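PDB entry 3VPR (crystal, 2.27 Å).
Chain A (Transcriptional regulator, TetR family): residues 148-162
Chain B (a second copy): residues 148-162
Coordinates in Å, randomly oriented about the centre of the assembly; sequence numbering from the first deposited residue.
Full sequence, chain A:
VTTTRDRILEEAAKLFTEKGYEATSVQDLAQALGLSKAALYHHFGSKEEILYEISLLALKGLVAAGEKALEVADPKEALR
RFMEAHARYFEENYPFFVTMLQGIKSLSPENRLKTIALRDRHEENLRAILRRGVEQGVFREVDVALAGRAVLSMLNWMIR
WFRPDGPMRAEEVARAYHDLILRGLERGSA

Chain A (148-162) GRAVLSMLNWMIRWF
Chain B (148-162) GRAVLSMLNWMIRWF

Both stretches are already helical at 148. Chain B turns 3-10 over 157-160; chain A kinks where Ile A159 N and Arg A160 N bond three residues back, not four. The axes approach to 7.9 Å and cross at 103°. Ser A153 CA to Met B154 CA and Met A154 CA to Ser B153 CA are each 5.3 Å.

No direct hydrogen bond crosses. Both serines (chi1 m) bond back to their own helix, Ser A153 OG to Arg A149 O at 2.6 Å and Ser B153 OG to Arg B149 O at 2.5 Å. Water 1 donates to Ser A153 OG and Met B154 O and accepts from Trp B161 NE1. Water 2 mirrors this with Ser B153 OG, Met A154 O and Trp A161 NE1.

Arg A149 and Arg B149 (t, p, p) set their guanidinium charges over the electron-rich rings of Trp B161 and Trp A161 (chi1 p): cation-pi contacts.

Trp A157 CE3 and Trp B157 CE3 (chi1 t) meet at 3.3 Å. Asn B156 CB lies over one face of the Trp A157 ring, and Asn A156 CB over one face of the Trp B157 ring.

Selenomethionine Met A154 SE sits 4.3 Å from Ala B150 CB; Met B154 SE sits 4.2 Å from Ala A150 CB.

Arg A160 NH2 and Arg B160 NH2, like charges and both donors, lie 2.5 Å apart without bonding.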

ATOM      1  N   GLY A 148       9.717 -11.053   3.571  1.00 26.23           N
ATOM      2  CA  GLY A 148       8.314 -11.182   3.919  1.00 27.14           C
ATOM      3  C   GLY A 148       7.568  -9.889   3.658  1.00 30.17           C
ATOM      4  O   GLY A 148       6.415  -9.884   3.220  1.00 32.89           O
ATOM      5  N   ARG A 149       8.240  -8.774   3.920  1.00 32.58           N
ATOM      6  CA  ARG A 149       7.629  -7.473   3.715  1.00 36.57           C
ATOM      7  C   ARG A 149       7.484  -7.215   2.210  1.00 29.80           C
ATOM      8  O   ARG A 149       6.517  -6.602   1.758  1.00 32.86           O
ATOM      9  CB  ARG A 149       8.491  -6.392   4.380  1.00 39.90           C
ATOM     10  CG  ARG A 149       7.897  -4.995   4.345  1.00 58.09           C
ATOM     11  CD  ARG A 149       6.693  -4.893   5.258  1.00 69.77           C
ATOM     12  NE  ARG A 149       7.049  -5.198   6.641  1.00 78.15           N
ATOM     13  CZ  ARG A 149       6.195  -5.156   7.658  1.00 75.78           C
ATOM     14  NH1 ARG A 149       4.930  -4.820   7.446  1.00 76.04           N
ATOM     15  NH2 ARG A 149       6.606  -5.451   8.886  1.00 73.92           N
ATOM     16  N   ALA A 150       8.439  -7.703   1.432  1.00 27.27           N
ATOM     17  CA  ALA A 150       8.392  -7.514  -0.015  1.00 23.57           C
ATOM     18  C   ALA A 150       7.153  -8.211  -0.575  1.00 34.34           C
ATOM     19  O   ALA A 150       6.393  -7.630  -1.352  1.00 36.93           O
ATOM     20  CB  ALA A 150       9.641  -8.080  -0.655  1.00 23.71           C
ATOM     21  N   VAL A 151       6.951  -9.459  -0.169  1.00 29.70           N
ATOM     22  CA  VAL A 151       5.802 -10.228  -0.622  1.00 34.49           C
ATOM     23  C   VAL A 151       4.461  -9.610  -0.185  1.00 31.00           C
ATOM     24  O   VAL A 151       3.551  -9.439  -1.004  1.00 33.60           O
ATOM     25  CB  VAL A 151       5.878 -11.685  -0.096  1.00 29.51           C
ATOM     26  CG1 VAL A 151       4.661 -12.473  -0.549  1.00 27.36           C
ATOM     27  CG2 VAL A 151       7.145 -12.337  -0.593  1.00 28.81           C
ATOM     28  N   LEU A 152       4.336  -9.281   1.098  1.00 30.36           N
ATOM     29  CA  LEU A 152       3.097  -8.700   1.600  1.00 33.98           C
ATOM     30  C   LEU A 152       2.819  -7.386   0.869  1.00 40.30           C
ATOM     31  O   LEU A 152       1.664  -7.064   0.566  1.00 35.81           O
ATOM     32  CB  LEU A 152       3.180  -8.490   3.120  1.00 31.75           C
ATOM     33  CG  LEU A 152       3.052  -9.762   3.988  1.00 43.17           C
ATOM     34  CD1 LEU A 152       3.378  -9.450   5.445  1.00 30.54           C
ATOM     35  CD2 LEU A 152       1.632 -10.327   3.879  1.00 35.38           C
ATOM     36  N   SER A 153       3.878  -6.638   0.563  1.00 33.15           N
ATOM     37  CA  SER A 153       3.701  -5.384  -0.160  1.00 33.42           C
ATOM     38  C   SER A 153       3.072  -5.665  -1.523  1.00 32.69           C
ATOM     39  O   SER A 153       2.160  -4.961  -1.951  1.00 30.62           O
ATOM     40  CB  SER A 153       5.044  -4.660  -0.345  1.00 32.82           C
ATOM     41  OG  SER A 153       5.591  -4.283   0.911  1.00 34.98           O
HETATM   42  N   MSE A 154       3.547  -6.694  -2.214  1.00 32.51           N
HETATM   43  CA  MSE A 154       2.975  -6.995  -3.522  1.00 36.34           C
HETATM   44  C   MSE A 154       1.492  -7.360  -3.393  1.00 37.95           C
HETATM   45  O   MSE A 154       0.646  -6.853  -4.134  1.00 38.64           O
HETATM   46  CB  MSE A 154       3.742  -8.137  -4.201  1.00 35.93           C
HETATM   47  CG  MSE A 154       5.182  -7.795  -4.573  1.00 39.53           C
HETATM   48 SE   MSE A 154       6.183  -9.332  -5.226  1.00 53.19          SE
HETATM   49  CE  MSE A 154       7.037  -9.891  -3.613  1.00 51.27           C
ATOM     50  N   LEU A 155       1.184  -8.228  -2.438  1.00 34.27           N
ATOM     51  CA  LEU A 155      -0.185  -8.677  -2.228  1.00 33.46           C
ATOM     52  C   LEU A 155      -1.104  -7.567  -1.698  1.00 40.16           C
ATOM     53  O   LEU A 155      -2.168  -7.329  -2.270  1.00 39.49           O
ATOM     54  CB  LEU A 155      -0.197  -9.870  -1.269  1.00 35.18           C
ATOM     55  CG  LEU A 155       0.678 -11.068  -1.670  1.00 33.97           C
ATOM     56  CD1 LEU A 155       0.847 -11.984  -0.479  1.00 33.46           C
ATOM     57  CD2 LEU A 155       0.055 -11.820  -2.854  1.00 31.60           C
ATOM     58  N   ASN A 156      -0.698  -6.876  -0.630  1.00 34.50           N
ATOM     59  CA  ASN A 156      -1.546  -5.823  -0.057  1.00 38.68           C
ATOM     60  C   ASN A 156      -1.700  -4.569  -0.913  1.00 43.17           C
ATOM     61  O   ASN A 156      -2.770  -3.969  -0.922  1.00 44.02           O
ATOM     62  CB  ASN A 156      -1.071  -5.433   1.349  1.00 38.75           C
ATOM     63  CG  ASN A 156      -1.219  -6.571   2.348  1.00 46.25           C
ATOM     64  OD1 ASN A 156      -2.012  -7.482   2.129  1.00 39.58           O
ATOM     65  ND2 ASN A 156      -0.463  -6.519   3.450  1.00 32.16           N
ATOM     66  N   TRP A 157      -0.653  -4.166  -1.630  1.00 31.04           N
ATOM     67  CA  TRP A 157      -0.775  -2.986  -2.481  1.00 41.01           C
ATOM     68  C   TRP A 157      -1.880  -3.206  -3.515  1.00 40.89           C
ATOM     69  O   TRP A 157      -2.435  -2.244  -4.033  1.00 57.71           O
ATOM     70  CB  TRP A 157       0.539  -2.679  -3.200  1.00 38.26           C
ATOM     71  CG  TRP A 157       0.554  -1.343  -3.928  1.00 54.53           C
ATOM     72  CD1 TRP A 157       0.836  -1.126  -5.254  1.00 46.91           C
ATOM     73  CD2 TRP A 157       0.355  -0.047  -3.349  1.00 50.97           C
ATOM     74  NE1 TRP A 157       0.828   0.220  -5.529  1.00 50.01           N
ATOM     75  CE2 TRP A 157       0.535   0.904  -4.380  1.00 49.37           C
ATOM     76  CE3 TRP A 157       0.041   0.403  -2.060  1.00 61.74           C
ATOM     77  CZ2 TRP A 157       0.417   2.281  -4.158  1.00 58.18           C
ATOM     78  CZ3 TRP A 157      -0.076   1.776  -1.837  1.00 62.93           C
ATOM     79  CH2 TRP A 157       0.110   2.696  -2.885  1.00 64.15           C
HETATM   80  N   MSE A 158      -2.205  -4.463  -3.810  1.00 42.52           N
HETATM   81  CA  MSE A 158      -3.272  -4.770  -4.768  1.00 47.68           C
HETATM   82  C   MSE A 158      -4.593  -4.094  -4.373  1.00 50.19           C
HETATM   83  O   MSE A 158      -5.435  -3.796  -5.228  1.00 51.26           O
HETATM   84  CB  MSE A 158      -3.504  -6.283  -4.864  1.00 44.70           C
HETATM   85  CG  MSE A 158      -2.531  -7.048  -5.759  1.00 58.11           C
HETATM   86 SE   MSE A 158      -2.958  -8.965  -5.867  1.00 67.62          SE
HETATM   87  CE  MSE A 158      -4.461  -8.863  -7.074  1.00 54.82           C
ATOM     88  N   ILE A 159      -4.768  -3.866  -3.073  1.00 47.19           N
ATOM     89  CA  ILE A 159      -5.966  -3.220  -2.536  1.00 54.20           C
ATOM     90  C   ILE A 159      -6.163  -1.824  -3.136  1.00 60.43           C
ATOM     91  O   ILE A 159      -7.253  -1.258  -3.063  1.00 62.42           O
ATOM     92  CB  ILE A 159      -5.879  -3.096  -0.980  1.00 61.69           C
ATOM     93  CG1 ILE A 159      -5.817  -4.497  -0.350  1.00 55.84           C
ATOM     94  CG2 ILE A 159      -7.080  -2.312  -0.429  1.00 53.80           C
ATOM     95  CD1 ILE A 159      -5.456  -4.505   1.138  1.00 54.15           C
ATOM     96  N   ARG A 160      -5.113  -1.282  -3.744  1.00 60.07           N
ATOM     97  CA  ARG A 160      -5.172   0.050  -4.333  1.00 63.95           C
ATOM     98  C   ARG A 160      -5.311   0.085  -5.848  1.00 67.58           C
ATOM     99  O   ARG A 160      -5.821   1.062  -6.397  1.00 67.11           O
ATOM    100  CB  ARG A 160      -3.932   0.854  -3.933  1.00 69.11           C
ATOM    101  CG  ARG A 160      -3.965   1.390  -2.510  1.00 75.94           C
ATOM    102  CD  ARG A 160      -5.080   2.412  -2.350  1.00 86.03           C
ATOM    103  NE  ARG A 160      -5.000   3.147  -1.091  1.00 85.60           N
ATOM    104  CZ  ARG A 160      -3.957   3.881  -0.712  1.00 85.12           C
ATOM    105  NH1 ARG A 160      -2.883   3.986  -1.490  1.00 82.42           N
ATOM    106  NH2 ARG A 160      -3.995   4.528   0.443  1.00 86.95           N
ATOM    107  N   TRP A 161      -4.861  -0.962  -6.529  1.00 63.25           N
ATOM    108  CA  TRP A 161      -4.946  -0.971  -7.983  1.00 66.68           C
ATOM    109  C   TRP A 161      -5.777  -2.088  -8.601  1.00 70.51           C
ATOM    110  O   TRP A 161      -6.137  -2.005  -9.776  1.00 68.93           O
ATOM    111  CB  TRP A 161      -3.546  -1.004  -8.606  1.00 59.43           C
ATOM    112  CG  TRP A 161      -2.754  -2.265  -8.326  1.00 63.43           C
ATOM    113  CD1 TRP A 161      -1.890  -2.479  -7.289  1.00 46.89           C
ATOM    114  CD2 TRP A 161      -2.734  -3.465  -9.118  1.00 54.05           C
ATOM    115  NE1 TRP A 161      -1.332  -3.729  -7.389  1.00 58.40           N
ATOM    116  CE2 TRP A 161      -1.834  -4.357  -8.500  1.00 52.91           C
ATOM    117  CE3 TRP A 161      -3.391  -3.872 -10.287  1.00 53.45           C
ATOM    118  CZ2 TRP A 161      -1.568  -5.631  -9.017  1.00 57.34           C
ATOM    119  CZ3 TRP A 161      -3.125  -5.142 -10.803  1.00 49.68           C
ATOM    120  CH2 TRP A 161      -2.223  -6.005 -10.166  1.00 45.98           C
ATOM    121  N   PHE A 162      -6.085  -3.133  -7.835  1.00 66.33           N
ATOM    122  CA  PHE A 162      -6.869  -4.223  -8.403  1.00 66.39           C
ATOM    123  C   PHE A 162      -8.317  -3.835  -8.610  1.00 66.47           C
ATOM    124  O   PHE A 162      -8.999  -3.399  -7.679  1.00 66.59           O
ATOM    125  CB  PHE A 162      -6.832  -5.474  -7.529  1.00 71.54           C
ATOM    126  CG  PHE A 162      -7.560  -6.645  -8.138  1.00 61.71           C
ATOM    127  CD1 PHE A 162      -7.021  -7.322  -9.226  1.00 59.33           C
ATOM    128  CD2 PHE A 162      -8.793  -7.053  -7.640  1.00 54.77           C
ATOM    129  CE1 PHE A 162      -7.697  -8.395  -9.811  1.00 55.53           C
ATOM    130  CE2 PHE A 162      -9.478  -8.123  -8.219  1.00 57.38           C
ATOM    131  CZ  PHE A 162      -8.926  -8.797  -9.309  1.00 39.90           C
TER
ATOM    132  N   GLY B 148       6.918  -4.149 -13.042  1.00 29.43           N
ATOM    133  CA  GLY B 148       6.944  -2.775 -12.565  1.00 34.26           C
ATOM    134  C   GLY B 148       5.961  -2.568 -11.413  1.00 30.93           C
ATOM    135  O   GLY B 148       6.243  -1.892 -10.434  1.00 26.14           O
ATOM    136  N   ARG B 149       4.789  -3.168 -11.515  1.00 33.62           N
ATOM    137  CA  ARG B 149       3.817  -3.006 -10.448  1.00 34.75           C
ATOM    138  C   ARG B 149       4.374  -3.619  -9.171  1.00 34.27           C
ATOM    139  O   ARG B 149       4.124  -3.126  -8.067  1.00 33.24           O
ATOM    140  CB  ARG B 149       2.505  -3.696 -10.824  1.00 35.28           C
ATOM    141  CG  ARG B 149       1.393  -3.486  -9.815  1.00 46.04           C
ATOM    142  CD  ARG B 149       0.801  -2.113  -9.962  1.00 62.09           C
ATOM    143  NE  ARG B 149       0.487  -1.861 -11.362  1.00 72.69           N
ATOM    144  CZ  ARG B 149      -0.438  -1.008 -11.783  1.00 69.37           C
ATOM    145  NH1 ARG B 149      -1.154  -0.318 -10.910  1.00 70.86           N
ATOM    146  NH2 ARG B 149      -0.633  -0.839 -13.083  1.00 72.41           N
ATOM    147  N   ALA B 150       5.131  -4.702  -9.330  1.00 29.41           N
ATOM    148  CA  ALA B 150       5.704  -5.391  -8.188  1.00 32.22           C
ATOM    149  C   ALA B 150       6.730  -4.497  -7.499  1.00 34.16           C
ATOM    150  O   ALA B 150       6.696  -4.326  -6.273  1.00 35.14           O
ATOM    151  CB  ALA B 150       6.342  -6.709  -8.630  1.00 25.01           C
ATOM    152  N   VAL B 151       7.628  -3.924  -8.295  1.00 29.02           N
ATOM    153  CA  VAL B 151       8.670  -3.037  -7.782  1.00 26.02           C
ATOM    154  C   VAL B 151       8.038  -1.830  -7.081  1.00 29.61           C
ATOM    155  O   VAL B 151       8.400  -1.503  -5.954  1.00 26.99           O
ATOM    156  CB  VAL B 151       9.578  -2.569  -8.938  1.00 31.25           C
ATOM    157  CG1 VAL B 151      10.468  -1.398  -8.501  1.00 30.48           C
ATOM    158  CG2 VAL B 151      10.429  -3.741  -9.395  1.00 25.22           C
ATOM    159  N   LEU B 152       7.081  -1.192  -7.751  1.00 29.59           N
ATOM    160  CA  LEU B 152       6.376  -0.034  -7.198  1.00 37.47           C
ATOM    161  C   LEU B 152       5.585  -0.388  -5.926  1.00 39.64           C
ATOM    162  O   LEU B 152       5.437   0.438  -5.022  1.00 35.82           O
ATOM    163  CB  LEU B 152       5.449   0.573  -8.264  1.00 27.55           C
ATOM    164  CG  LEU B 152       6.201   1.337  -9.363  1.00 37.95           C
ATOM    165  CD1 LEU B 152       5.224   1.954 -10.348  1.00 36.91           C
ATOM    166  CD2 LEU B 152       7.043   2.442  -8.727  1.00 33.18           C
ATOM    167  N   SER B 153       5.083  -1.617  -5.850  1.00 37.18           N
ATOM    168  CA  SER B 153       4.346  -2.045  -4.666  1.00 35.87           C
ATOM    169  C   SER B 153       5.297  -2.066  -3.477  1.00 30.57           C
ATOM    170  O   SER B 153       4.953  -1.622  -2.385  1.00 36.58           O
ATOM    171  CB  SER B 153       3.750  -3.440  -4.882  1.00 39.27           C
ATOM    172  OG  SER B 153       2.847  -3.422  -5.967  1.00 38.12           O
HETATM  173  N   MSE B 154       6.498  -2.585  -3.698  1.00 29.98           N
HETATM  174  CA  MSE B 154       7.512  -2.649  -2.656  1.00 29.31           C
HETATM  175  C   MSE B 154       7.924  -1.254  -2.168  1.00 36.44           C
HETATM  176  O   MSE B 154       8.112  -1.029  -0.968  1.00 30.99           O
HETATM  177  CB  MSE B 154       8.752  -3.380  -3.181  1.00 38.22           C
HETATM  178  CG  MSE B 154       8.609  -4.906  -3.288  1.00 38.00           C
HETATM  179 SE   MSE B 154      10.182  -5.704  -4.125  1.00 56.04          SE
HETATM  180  CE  MSE B 154       9.347  -6.227  -5.775  1.00 57.83           C
ATOM    181  N   LEU B 155       8.077  -0.320  -3.103  1.00 29.13           N
ATOM    182  CA  LEU B 155       8.484   1.031  -2.732  1.00 40.86           C
ATOM    183  C   LEU B 155       7.323   1.821  -2.120  1.00 42.90           C
ATOM    184  O   LEU B 155       7.471   2.427  -1.053  1.00 36.71           O
ATOM    185  CB  LEU B 155       9.026   1.781  -3.958  1.00 27.27           C
ATOM    186  CG  LEU B 155      10.222   1.146  -4.677  1.00 33.16           C
ATOM    187  CD1 LEU B 155      10.385   1.764  -6.067  1.00 27.65           C
ATOM    188  CD2 LEU B 155      11.484   1.351  -3.855  1.00 29.36           C
ATOM    189  N   ASN B 156       6.166   1.797  -2.784  1.00 36.98           N
ATOM    190  CA  ASN B 156       5.023   2.557  -2.302  1.00 31.11           C
ATOM    191  C   ASN B 156       4.406   2.098  -0.993  1.00 43.06           C
ATOM    192  O   ASN B 156       3.938   2.934  -0.203  1.00 36.40           O
ATOM    193  CB  ASN B 156       3.947   2.640  -3.378  1.00 27.53           C
ATOM    194  CG  ASN B 156       4.353   3.554  -4.532  1.00 34.83           C
ATOM    195  OD1 ASN B 156       5.363   4.237  -4.458  1.00 36.19           O
ATOM    196  ND2 ASN B 156       3.564   3.566  -5.591  1.00 32.37           N
ATOM    197  N   TRP B 157       4.417   0.790  -0.748  1.00 32.58           N
ATOM    198  CA  TRP B 157       3.834   0.263   0.475  1.00 34.84           C
ATOM    199  C   TRP B 157       4.693   0.644   1.671  1.00 27.92           C
ATOM    200  O   TRP B 157       4.275   0.489   2.818  1.00 40.30           O
ATOM    201  CB  TRP B 157       3.681  -1.258   0.387  1.00 28.71           C
ATOM    202  CG  TRP B 157       2.830  -1.851   1.474  1.00 46.87           C
ATOM    203  CD1 TRP B 157       3.248  -2.649   2.504  1.00 46.11           C
ATOM    204  CD2 TRP B 157       1.410  -1.701   1.633  1.00 53.24           C
ATOM    205  NE1 TRP B 157       2.175  -3.007   3.292  1.00 46.53           N
ATOM    206  CE2 TRP B 157       1.036  -2.440   2.782  1.00 50.23           C
ATOM    207  CE3 TRP B 157       0.417  -1.015   0.917  1.00 53.49           C
ATOM    208  CZ2 TRP B 157      -0.289  -2.512   3.234  1.00 46.64           C
ATOM    209  CZ3 TRP B 157      -0.904  -1.086   1.366  1.00 64.01           C
ATOM    210  CH2 TRP B 157      -1.242  -1.834   2.519  1.00 54.65           C
HETATM  211  N   MSE B 158       5.889   1.154   1.404  1.00 35.14           N
HETATM  212  CA  MSE B 158       6.794   1.566   2.485  1.00 44.44           C
HETATM  213  C   MSE B 158       6.169   2.672   3.343  1.00 48.99           C
HETATM  214  O   MSE B 158       6.481   2.803   4.526  1.00 47.52           O
HETATM  215  CB  MSE B 158       8.129   2.070   1.921  1.00 34.78           C
HETATM  216  CG  MSE B 158       9.158   0.982   1.602  1.00 43.26           C
HETATM  217 SE   MSE B 158      10.872   1.739   0.996  1.00 63.57          SE
HETATM  218  CE  MSE B 158      11.595   2.200   2.735  1.00 48.53           C
ATOM    219  N   ILE B 159       5.290   3.466   2.738  1.00 51.20           N
ATOM    220  CA  ILE B 159       4.631   4.559   3.446  1.00 52.82           C
ATOM    221  C   ILE B 159       3.799   4.010   4.610  1.00 54.16           C
ATOM    222  O   ILE B 159       3.487   4.723   5.568  1.00 50.11           O
ATOM    223  CB  ILE B 159       3.741   5.368   2.468  1.00 50.78           C
ATOM    224  CG1 ILE B 159       4.617   5.908   1.328  1.00 63.20           C
ATOM    225  CG2 ILE B 159       3.064   6.532   3.185  1.00 52.29           C
ATOM    226  CD1 ILE B 159       3.884   6.734   0.281  1.00 49.08           C
ATOM    227  N   ARG B 160       3.471   2.726   4.534  1.00 53.50           N
ATOM    228  CA  ARG B 160       2.671   2.080   5.564  1.00 57.52           C
ATOM    229  C   ARG B 160       3.456   1.504   6.740  1.00 58.46           C
ATOM    230  O   ARG B 160       2.858   1.063   7.720  1.00 68.05           O
ATOM    231  CB  ARG B 160       1.828   0.960   4.954  1.00 55.88           C
ATOM    232  CG  ARG B 160       0.380   1.326   4.725  1.00 62.25           C
ATOM    233  CD  ARG B 160       0.132   1.861   3.339  1.00 61.70           C
ATOM    234  NE  ARG B 160      -1.280   2.188   3.171  1.00 74.00           N
ATOM    235  CZ  ARG B 160      -1.857   2.456   2.005  1.00 80.49           C
ATOM    236  NH1 ARG B 160      -1.142   2.437   0.885  1.00 80.85           N
ATOM    237  NH2 ARG B 160      -3.155   2.734   1.958  1.00 66.82           N
ATOM    238  N   TRP B 161       4.779   1.490   6.667  1.00 47.18           N
ATOM    239  CA  TRP B 161       5.528   0.922   7.775  1.00 53.86           C
ATOM    240  C   TRP B 161       6.880   1.557   8.067  1.00 53.92           C
ATOM    241  O   TRP B 161       7.396   1.432   9.177  1.00 56.29           O
ATOM    242  CB  TRP B 161       5.719  -0.575   7.551  1.00 50.04           C
ATOM    243  CG  TRP B 161       6.545  -0.885   6.351  1.00 50.22           C
ATOM    244  CD1 TRP B 161       6.095  -1.123   5.084  1.00 43.83           C
ATOM    245  CD2 TRP B 161       7.971  -1.001   6.302  1.00 42.15           C
ATOM    246  NE1 TRP B 161       7.152  -1.386   4.250  1.00 44.27           N
ATOM    247  CE2 TRP B 161       8.317  -1.318   4.970  1.00 38.99           C
ATOM    248  CE3 TRP B 161       8.994  -0.872   7.256  1.00 46.46           C
ATOM    249  CZ2 TRP B 161       9.643  -1.509   4.563  1.00 37.24           C
ATOM    250  CZ3 TRP B 161      10.320  -1.063   6.849  1.00 40.93           C
ATOM    251  CH2 TRP B 161      10.627  -1.379   5.514  1.00 42.35           C
ATOM    252  N   PHE B 162       7.471   2.222   7.083  1.00 44.78           N
ATOM    253  CA  PHE B 162       8.761   2.835   7.319  1.00 39.12           C
ATOM    254  C   PHE B 162       8.675   3.895   8.416  1.00 46.17           C
ATOM    255  O   PHE B 162       7.731   4.684   8.462  1.00 47.60           O
ATOM    256  CB  PHE B 162       9.304   3.469   6.042  1.00 47.02           C
ATOM    257  CG  PHE B 162      10.607   4.185   6.244  1.00 48.69           C
ATOM    258  CD1 PHE B 162      11.772   3.472   6.475  1.00 51.69           C
ATOM    259  CD2 PHE B 162      10.658   5.573   6.253  1.00 50.62           C
ATOM    260  CE1 PHE B 162      12.976   4.129   6.715  1.00 55.04           C
ATOM    261  CE2 PHE B 162      11.856   6.238   6.494  1.00 60.23           C
ATOM    262  CZ  PHE B 162      13.019   5.511   6.726  1.00 50.99           C
TER
HETATM  263  O   HOH W   1       7.601  -2.152   1.424  1.00 25.50           O
HETATM  264  O   HOH W   2       0.645  -5.100  -6.229  1.00 31.90           O